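Local coordinates for glycoside hydrolase family protein (PDB 6Q2F) that probably hydrolyses terminal alpha-L-rhamnose from glycosides as an alpha-L-rhamnosidase and carries a bound sodium ion, at residues V1060-V1065 against N1088-R1093; G207-L212 against L443-L448. All coordinates share one frame; numbering follows the deposited sequence.

Contact 1: residues V1060-V1065 against N1088-R1093; sequences VSVNGV and NTLEIR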
ATOM      1  N   VAL A1060      27.788   0.495  25.920  1.00 29.71           N
ATOM      2  CA  VAL A1060      28.894   0.019  26.745  1.00 31.98           C
ATOM      3  C   VAL A1060      30.069   0.979  26.641  1.00 34.17           C
ATOM      4  O   VAL A1060      30.509   1.317  25.535  1.00 33.17           O
ATOM      5  CB  VAL A1060      29.327  -1.399  26.341  1.00 34.35           C
ATOM      6  CG1 VAL A1060      30.570  -1.839  27.161  1.00 33.39           C
ATOM      7  CG2 VAL A1060      28.163  -2.350  26.535  1.00 29.36           C
ATOM      8  N   SER A1061      30.591   1.391  27.792  1.00 36.63           N
ATOM      9  CA  SER A1061      31.797   2.198  27.898  1.00 36.83           C
ATOM     10  C   SER A1061      32.846   1.426  28.687  1.00 37.20           C
ATOM     11  O   SER A1061      32.571   0.949  29.793  1.00 39.36           O
ATOM     12  CB  SER A1061      31.508   3.545  28.573  1.00 41.69           C
ATOM     13  OG  SER A1061      30.669   4.334  27.739  1.00 44.69           O
ATOM     14  N   VAL A1062      34.041   1.306  28.115  1.00 37.01           N
ATOM     15  CA  VAL A1062      35.166   0.618  28.742  1.00 35.29           C
ATOM     16  C   VAL A1062      36.260   1.654  28.971  1.00 36.74           C
ATOM     17  O   VAL A1062      36.723   2.288  28.017  1.00 47.73           O
ATOM     18  CB  VAL A1062      35.663  -0.547  27.876  1.00 39.98           C
ATOM     19  CG1 VAL A1062      36.931  -1.173  28.476  1.00 36.84           C
ATOM     20  CG2 VAL A1062      34.564  -1.585  27.721  1.00 37.95           C
ATOM     21  N   ASN A1063      36.663   1.830  30.225  1.00 39.16           N
ATOM     22  CA  ASN A1063      37.568   2.914  30.619  1.00 43.44           C
ATOM     23  C   ASN A1063      37.121   4.242  30.009  1.00 43.83           C
ATOM     24  O   ASN A1063      37.909   4.964  29.394  1.00 43.68           O
ATOM     25  CB  ASN A1063      39.015   2.608  30.232  1.00 43.12           C
ATOM     26  CG  ASN A1063      39.477   1.259  30.720  1.00 50.29           C
ATOM     27  OD1 ASN A1063      39.360   0.945  31.907  1.00 53.03           O
ATOM     28  ND2 ASN A1063      39.976   0.429  29.796  1.00 45.80           N
ATOM     29  N   GLY A1064      35.828   4.536  30.150  1.00 39.32           N
ATOM     30  CA  GLY A1064      35.263   5.774  29.652  1.00 40.49           C
ATOM     31  C   GLY A1064      35.076   5.854  28.150  1.00 46.60           C
ATOM     32  O   GLY A1064      34.579   6.872  27.661  1.00 47.27           O
ATOM     33  N   VAL A1065      35.467   4.829  27.401  1.00 44.89           N
ATOM     34  CA  VAL A1065      35.396   4.849  25.948  1.00 46.02           C
ATOM     35  C   VAL A1065      34.146   4.103  25.513  1.00 44.84           C
ATOM     36  O   VAL A1065      33.950   2.936  25.874  1.00 41.63           O
ATOM     37  CB  VAL A1065      36.648   4.223  25.310  1.00 48.99           C
ATOM     38  CG1 VAL A1065      36.500   4.215  23.806  1.00 44.30           C
ATOM     39  CG2 VAL A1065      37.891   4.999  25.704  1.00 48.39           C
ATOM     40  N   ASN A1088      40.125  -2.564  34.588  1.00 42.02           N
ATOM     41  CA  ASN A1088      39.376  -1.778  33.618  1.00 42.43           C
ATOM     42  C   ASN A1088      38.027  -1.409  34.218  1.00 47.35           C
ATOM     43  O   ASN A1088      37.421  -2.211  34.935  1.00 44.47           O
ATOM     44  CB  ASN A1088      39.140  -2.559  32.322  1.00 37.91           C
ATOM     45  CG  ASN A1088      40.430  -2.891  31.580  1.00 45.29           C
ATOM     46  OD1 ASN A1088      40.678  -2.383  30.484  1.00 39.90           O
ATOM     47  ND2 ASN A1088      41.256  -3.751  32.176  1.00 44.72           N
ATOM     48  N   THR A1089      37.541  -0.207  33.909  1.00 41.33           N
ATOM     49  CA  THR A1089      36.213   0.187  34.338  1.00 44.20           C
ATOM     50  C   THR A1089      35.226  -0.184  33.241  1.00 42.18           C
ATOM     51  O   THR A1089      35.555  -0.151  32.051  1.00 44.10           O
ATOM     52  CB  THR A1089      36.144   1.682  34.666  1.00 46.59           C
ATOM     53  OG1 THR A1089      36.306   2.449  33.480  1.00 57.39           O
ATOM     54  CG2 THR A1089      37.279   2.066  35.659  1.00 41.70           C
ATOM     55  N   LEU A1090      34.027  -0.570  33.658  1.00 37.24           N
ATOM     56  CA  LEU A1090      32.969  -1.020  32.766  1.00 34.85           C
ATOM     57  C   LEU A1090      31.692  -0.315  33.191  1.00 44.96           C
ATOM     58  O   LEU A1090      31.318  -0.366  34.366  1.00 39.08           O
ATOM     59  CB  LEU A1090      32.794  -2.543  32.837  1.00 35.23           C
ATOM     60  CG  LEU A1090      31.683  -3.179  31.993  1.00 34.39           C
ATOM     61  CD1 LEU A1090      31.902  -2.920  30.500  1.00 33.37           C
ATOM     62  CD2 LEU A1090      31.665  -4.694  32.239  1.00 35.90           C
ATOM     63  N   GLU A1091      31.040   0.354  32.244  1.00 42.77           N
ATOM     64  CA  GLU A1091      29.744   0.983  32.475  1.00 41.89           C
ATOM     65  C   GLU A1091      28.832   0.607  31.325  1.00 40.00           C
ATOM     66  O   GLU A1091      29.218   0.732  30.161  1.00 38.46           O
ATOM     67  CB  GLU A1091      29.836   2.512  32.564  1.00 51.58           C
ATOM     68  CG  GLU A1091      31.014   3.058  33.340  1.00 60.80           C
ATOM     69  CD  GLU A1091      30.968   4.571  33.412  1.00 79.91           C
ATOM     70  OE1 GLU A1091      29.862   5.118  33.658  1.00 81.56           O
ATOM     71  OE2 GLU A1091      32.024   5.206  33.193  1.00 88.41           O
ATOM     72  N   ILE A1092      27.636   0.133  31.655  1.00 35.62           N
ATOM     73  CA  ILE A1092      26.706  -0.410  30.678  1.00 36.00           C
ATOM     74  C   ILE A1092      25.366   0.260  30.916  1.00 37.07           C
ATOM     75  O   ILE A1092      24.738   0.043  31.960  1.00 33.25           O
ATOM     76  CB  ILE A1092      26.581  -1.930  30.783  1.00 38.55           C
ATOM     77  CG1 ILE A1092      27.964  -2.576  30.628  1.00 34.42           C
ATOM     78  CG2 ILE A1092      25.577  -2.434  29.756  1.00 34.21           C
ATOM     79  CD1 ILE A1092      27.949  -4.087  30.599  1.00 40.60           C
ATOM     80  N   ARG A1093      24.929   1.087  29.962  1.00 33.96           N
ATOM     81  CA  ARG A1093      23.679   1.810  30.099  1.00 33.80           C
ATOM     82  C   ARG A1093      22.615   1.007  29.365  1.00 36.99           C
ATOM     83  O   ARG A1093      22.643   0.909  28.126  1.00 32.79           O
ATOM     84  CB  ARG A1093      23.826   3.227  29.554  1.00 33.96           C
ATOM     85  CG  ARG A1093      24.624   4.133  30.498  1.00 38.12           C
ATOM     86  CD  ARG A1093      25.085   5.428  29.839  1.00 36.74           C
ATOM     87  NE  ARG A1093      23.971   6.235  29.350  1.00 38.96           N
ATOM     88  CZ  ARG A1093      23.659   6.381  28.065  1.00 41.16           C
ATOM     89  NH1 ARG A1093      24.377   5.774  27.117  1.00 40.70           N
ATOM     90  NH2 ARG A1093      22.629   7.138  27.729  1.00 37.46           N
TER
HETATM   91  O   HOH W   1      27.935   3.469  29.422  1.00 36.26           O
HETATM   92  O   HOH W   2      34.090   2.982  31.615  1.00 44.15           O

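Contact 2: residues G207-L212 against L443-L448; sequences GEVGVL and LGYSLL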
ATOM      1  N   GLY A 207     -24.894  17.984 -12.367  1.00 44.09           N
ATOM      2  CA  GLY A 207     -24.465  18.415 -13.673  1.00 38.08           C
ATOM      3  C   GLY A 207     -25.142  17.599 -14.759  1.00 36.26           C
ATOM      4  O   GLY A 207     -25.769  16.566 -14.507  1.00 40.07           O
ATOM      5  N   GLU A 208     -24.992  18.078 -15.978  1.00 42.07           N
ATOM      6  CA  GLU A 208     -25.505  17.395 -17.151  1.00 46.58           C
ATOM      7  C   GLU A 208     -24.398  16.614 -17.836  1.00 40.14           C
ATOM      8  O   GLU A 208     -23.227  16.990 -17.789  1.00 40.59           O
ATOM      9  CB  GLU A 208     -26.126  18.398 -18.125  1.00 52.68           C
ATOM     10  CG  GLU A 208     -27.454  18.971 -17.645  1.00 55.99           C
ATOM     11  CD  GLU A 208     -28.526  17.904 -17.507  1.00 65.07           C
ATOM     12  OE1 GLU A 208     -28.496  16.919 -18.284  1.00 72.94           O
ATOM     13  OE2 GLU A 208     -29.387  18.039 -16.614  1.00 70.08           O
ATOM     14  N   VAL A 209     -24.788  15.509 -18.472  1.00 45.23           N
ATOM     15  CA  VAL A 209     -23.880  14.667 -19.240  1.00 45.94           C
ATOM     16  C   VAL A 209     -24.345  14.530 -20.683  1.00 49.29           C
ATOM     17  O   VAL A 209     -23.555  14.674 -21.621  1.00 50.10           O
ATOM     18  CB  VAL A 209     -23.722  13.277 -18.590  1.00 41.84           C
ATOM     19  CG1 VAL A 209     -23.036  12.336 -19.543  1.00 38.98           C
ATOM     20  CG2 VAL A 209     -22.968  13.388 -17.246  1.00 33.14           C
ATOM     21  N   GLY A 210     -25.622  14.254 -20.878  1.00 44.66           N
ATOM     22  CA  GLY A 210     -26.170  14.170 -22.213  1.00 42.22           C
ATOM     23  C   GLY A 210     -27.495  13.439 -22.205  1.00 46.95           C
ATOM     24  O   GLY A 210     -27.964  12.954 -21.174  1.00 45.94           O
ATOM     25  N   VAL A 211     -28.090  13.373 -23.394  1.00 40.34           N
ATOM     26  CA  VAL A 211     -29.351  12.684 -23.610  1.00 40.16           C
ATOM     27  C   VAL A 211     -29.157  11.717 -24.761  1.00 43.14           C
ATOM     28  O   VAL A 211     -28.705  12.111 -25.842  1.00 46.91           O
ATOM     29  CB  VAL A 211     -30.490  13.668 -23.910  1.00 43.11           C
ATOM     30  CG1 VAL A 211     -31.826  12.953 -23.943  1.00 39.32           C
ATOM     31  CG2 VAL A 211     -30.504  14.748 -22.857  1.00 43.38           C
ATOM     32  N   LEU A 212     -29.478  10.457 -24.528  1.00 40.95           N
ATOM     33  CA  LEU A 212     -29.375   9.427 -25.542  1.00 37.40           C
ATOM     34  C   LEU A 212     -30.738   8.785 -25.719  1.00 47.47           C
ATOM     35  O   LEU A 212     -31.504   8.640 -24.763  1.00 49.14           O
ATOM     36  CB  LEU A 212     -28.346   8.361 -25.170  1.00 39.68           C
ATOM     37  CG  LEU A 212     -26.942   8.873 -24.873  1.00 42.72           C
ATOM     38  CD1 LEU A 212     -26.116   7.743 -24.300  1.00 47.10           C
ATOM     39  CD2 LEU A 212     -26.296   9.469 -26.142  1.00 38.89           C
ATOM     40  N   LEU A 443     -28.636  11.360 -18.956  1.00 40.16           N
ATOM     41  CA  LEU A 443     -27.470  11.158 -18.121  1.00 39.69           C
ATOM     42  C   LEU A 443     -27.085  12.474 -17.467  1.00 39.11           C
ATOM     43  O   LEU A 443     -27.108  13.528 -18.110  1.00 37.14           O
ATOM     44  CB  LEU A 443     -26.304  10.619 -18.949  1.00 41.04           C
ATOM     45  CG  LEU A 443     -26.612   9.338 -19.710  1.00 45.38           C
ATOM     46  CD1 LEU A 443     -25.398   8.943 -20.541  1.00 50.06           C
ATOM     47  CD2 LEU A 443     -26.981   8.239 -18.732  1.00 50.15           C
ATOM     48  N   GLY A 444     -26.729  12.405 -16.193  1.00 32.26           N
ATOM     49  CA  GLY A 444     -26.170  13.552 -15.509  1.00 30.50           C
ATOM     50  C   GLY A 444     -25.099  13.080 -14.562  1.00 37.44           C
ATOM     51  O   GLY A 444     -24.726  11.900 -14.580  1.00 39.82           O
ATOM     52  N   TYR A 445     -24.577  13.983 -13.743  1.00 33.20           N
ATOM     53  CA  TYR A 445     -23.698  13.571 -12.664  1.00 33.81           C
ATOM     54  C   TYR A 445     -24.088  14.295 -11.386  1.00 32.09           C
ATOM     55  O   TYR A 445     -24.782  15.320 -11.396  1.00 35.99           O
ATOM     56  CB  TYR A 445     -22.211  13.815 -12.994  1.00 32.04           C
ATOM     57  CG  TYR A 445     -21.782  15.266 -13.035  1.00 38.55           C
ATOM     58  CD1 TYR A 445     -21.493  15.966 -11.859  1.00 34.61           C
ATOM     59  CD2 TYR A 445     -21.651  15.936 -14.253  1.00 39.99           C
ATOM     60  CE1 TYR A 445     -21.093  17.297 -11.899  1.00 40.86           C
ATOM     61  CE2 TYR A 445     -21.243  17.257 -14.303  1.00 44.71           C
ATOM     62  CZ  TYR A 445     -20.969  17.936 -13.126  1.00 48.45           C
ATOM     63  OH  TYR A 445     -20.573  19.257 -13.180  1.00 59.93           O
ATOM     64  N   SER A 446     -23.625  13.734 -10.280  1.00 30.16           N
ATOM     65  CA  SER A 446     -23.811  14.340  -8.975  1.00 35.22           C
ATOM     66  C   SER A 446     -22.614  13.948  -8.117  1.00 35.68           C
ATOM     67  O   SER A 446     -21.740  13.193  -8.547  1.00 32.27           O
ATOM     68  CB  SER A 446     -25.146  13.920  -8.367  1.00 33.17           C
ATOM     69  OG  SER A 446     -25.139  12.542  -8.060  1.00 37.44           O
ATOM     70  N   LEU A 447     -22.567  14.479  -6.902  1.00 32.75           N
ATOM     71  CA  LEU A 447     -21.388  14.366  -6.052  1.00 30.87           C
ATOM     72  C   LEU A 447     -21.372  13.076  -5.235  1.00 33.61           C
ATOM     73  O   LEU A 447     -22.411  12.571  -4.802  1.00 38.26           O
ATOM     74  CB  LEU A 447     -21.309  15.566  -5.111  1.00 30.08           C
ATOM     75  CG  LEU A 447     -21.194  16.909  -5.833  1.00 31.84           C
ATOM     76  CD1 LEU A 447     -20.890  17.997  -4.834  1.00 28.50           C
ATOM     77  CD2 LEU A 447     -20.109  16.833  -6.937  1.00 27.23           C
ATOM     78  N   LEU A 448     -20.159  12.548  -5.033  1.00 32.31           N
ATOM     79  CA  LEU A 448     -19.936  11.525  -4.012  1.00 34.85           C
ATOM     80  C   LEU A 448     -20.033  12.112  -2.608  1.00 34.95           C
ATOM     81  O   LEU A 448     -20.510  11.448  -1.682  1.00 33.63           O
ATOM     82  CB  LEU A 448     -18.557  10.897  -4.185  1.00 37.90           C
ATOM     83  CG  LEU A 448     -18.443   9.480  -4.716  1.00 43.22           C
ATOM     84  CD1 LEU A 448     -19.019   9.434  -6.113  1.00 40.23           C
ATOM     85  CD2 LEU A 448     -16.958   9.067  -4.713  1.00 34.27           C
TER

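Contact 1: residues V1060-V1065 against N1088-R1093
Two antiparallel neighbours of a six-stranded sheet, strands 1057-1062 and 1086-1095, pair here near the C terminus, where the first turns over into strand 1065-1070. Ser1061 and Glu1091 form the hydrogen-bonded pair: Ser1061 N meets Glu1091 O at 2.8 Å, almost along the C=O axis, and Glu1091 N returns a bond to Ser1061 O. On one face of the sheet Val1060, Val1062, Leu1090 and Ile1092 gather. Leu1090, its CG anti to the backbone N (chi1 178°), rests CD1 against both valines, 3.8 Å from Val1060 CG1 and 4.1 Å from Val1062 CG2, and Trp992 joins them. Val1060 and Leu1090 also pack on Leu1049 of strand 1047-1055 in a second antiparallel sheet, consistent with the beta-sandwich of galactose-binding-like domains, and a type I' turn from Val1062 to Val1065 makes the hairpin at the edge. Asn1063 prolongs the ladder with both backbone and side chain. Backbone Asn1063 N binds Thr1089 O at 2.9 Å. Asn1063 OD1 takes the N-H of Thr1089 N, 2.9 Å away and above the amide plane, and Asn1063 ND2 gives a straight 3.0 Å bond to Asn1088 OD1. Ala1082 O also accepts from ND2 and Arg1084 N donates to Asn1088 OD1, fixing the rotation of both amides. Over the face that carries Ser1061 and Glu1091, a water accepts from Gly1064 N at 2.8 Å and lies 2.9 Å from Thr1089 OG1.

Contact 2: residues G207-L212 against L443-L448
Five backbone hydrogen bonds join strands 206-217 and 436-447, central neighbours in a four-stranded antiparallel sheet. Gly207 and Tyr445 exchange two, Gly207 N to Tyr445 O at 2.8 Å and Tyr445 N to Gly207 O at 2.9 Å. Beyond Glu208 the register slips by one in a classic beta bulge: Leu443 O takes both Val209 N, at 3.1 Å, and Gly210 N, at 3.2 Å, each from above the carbonyl plane, and Leu443 N answers to Gly210 O. The ring of Tyr445, its CG in the crowded position between backbone N and carbonyl carbon (chi1 70°), folds over Gly207, whose CA makes a CH-pi contact 3.6 Å from the ring centroid. Apolar contacts follow, Val209 CG2 reaching the edge of that ring and Val209 CB lying 3.7 Å from Leu443 CB; Trp512 touches both Val209 and Tyr445. An alanine in place of Tyr445 would remove the ring and would probably cost Gly207 its CH-pi partner and Val209 CG2 its edge contact. A side chain at Gly207 would run into the tyrosine ring, and at Gly210 the backbone angles disfavour any CB, so glycine at each position suits the close ring contact and the bulge.

Following the chain from the N terminus, contact 2 opens at strand 206-217 and closes after 230 intervening residues, when strand 436-447 returns between it and the earlier strand 151-160. The long excursion includes the strands of two further antiparallel sheets, so this pairing brings the chain back to the sheet from which it left. Contact 1 closes a much shorter loop of 22 residues, without helix, between strands 1057-1062 and 1086-1095. The two loops lie in series, neither nesting nor crossing. The centres of contact 1 and contact 2 are about 75 Å apart, on opposite sides of the chain's centre; contact 2 belongs to the alpha-L-rhamnosidase family region and contact 1 to the galactose-binding-like region near the C terminus.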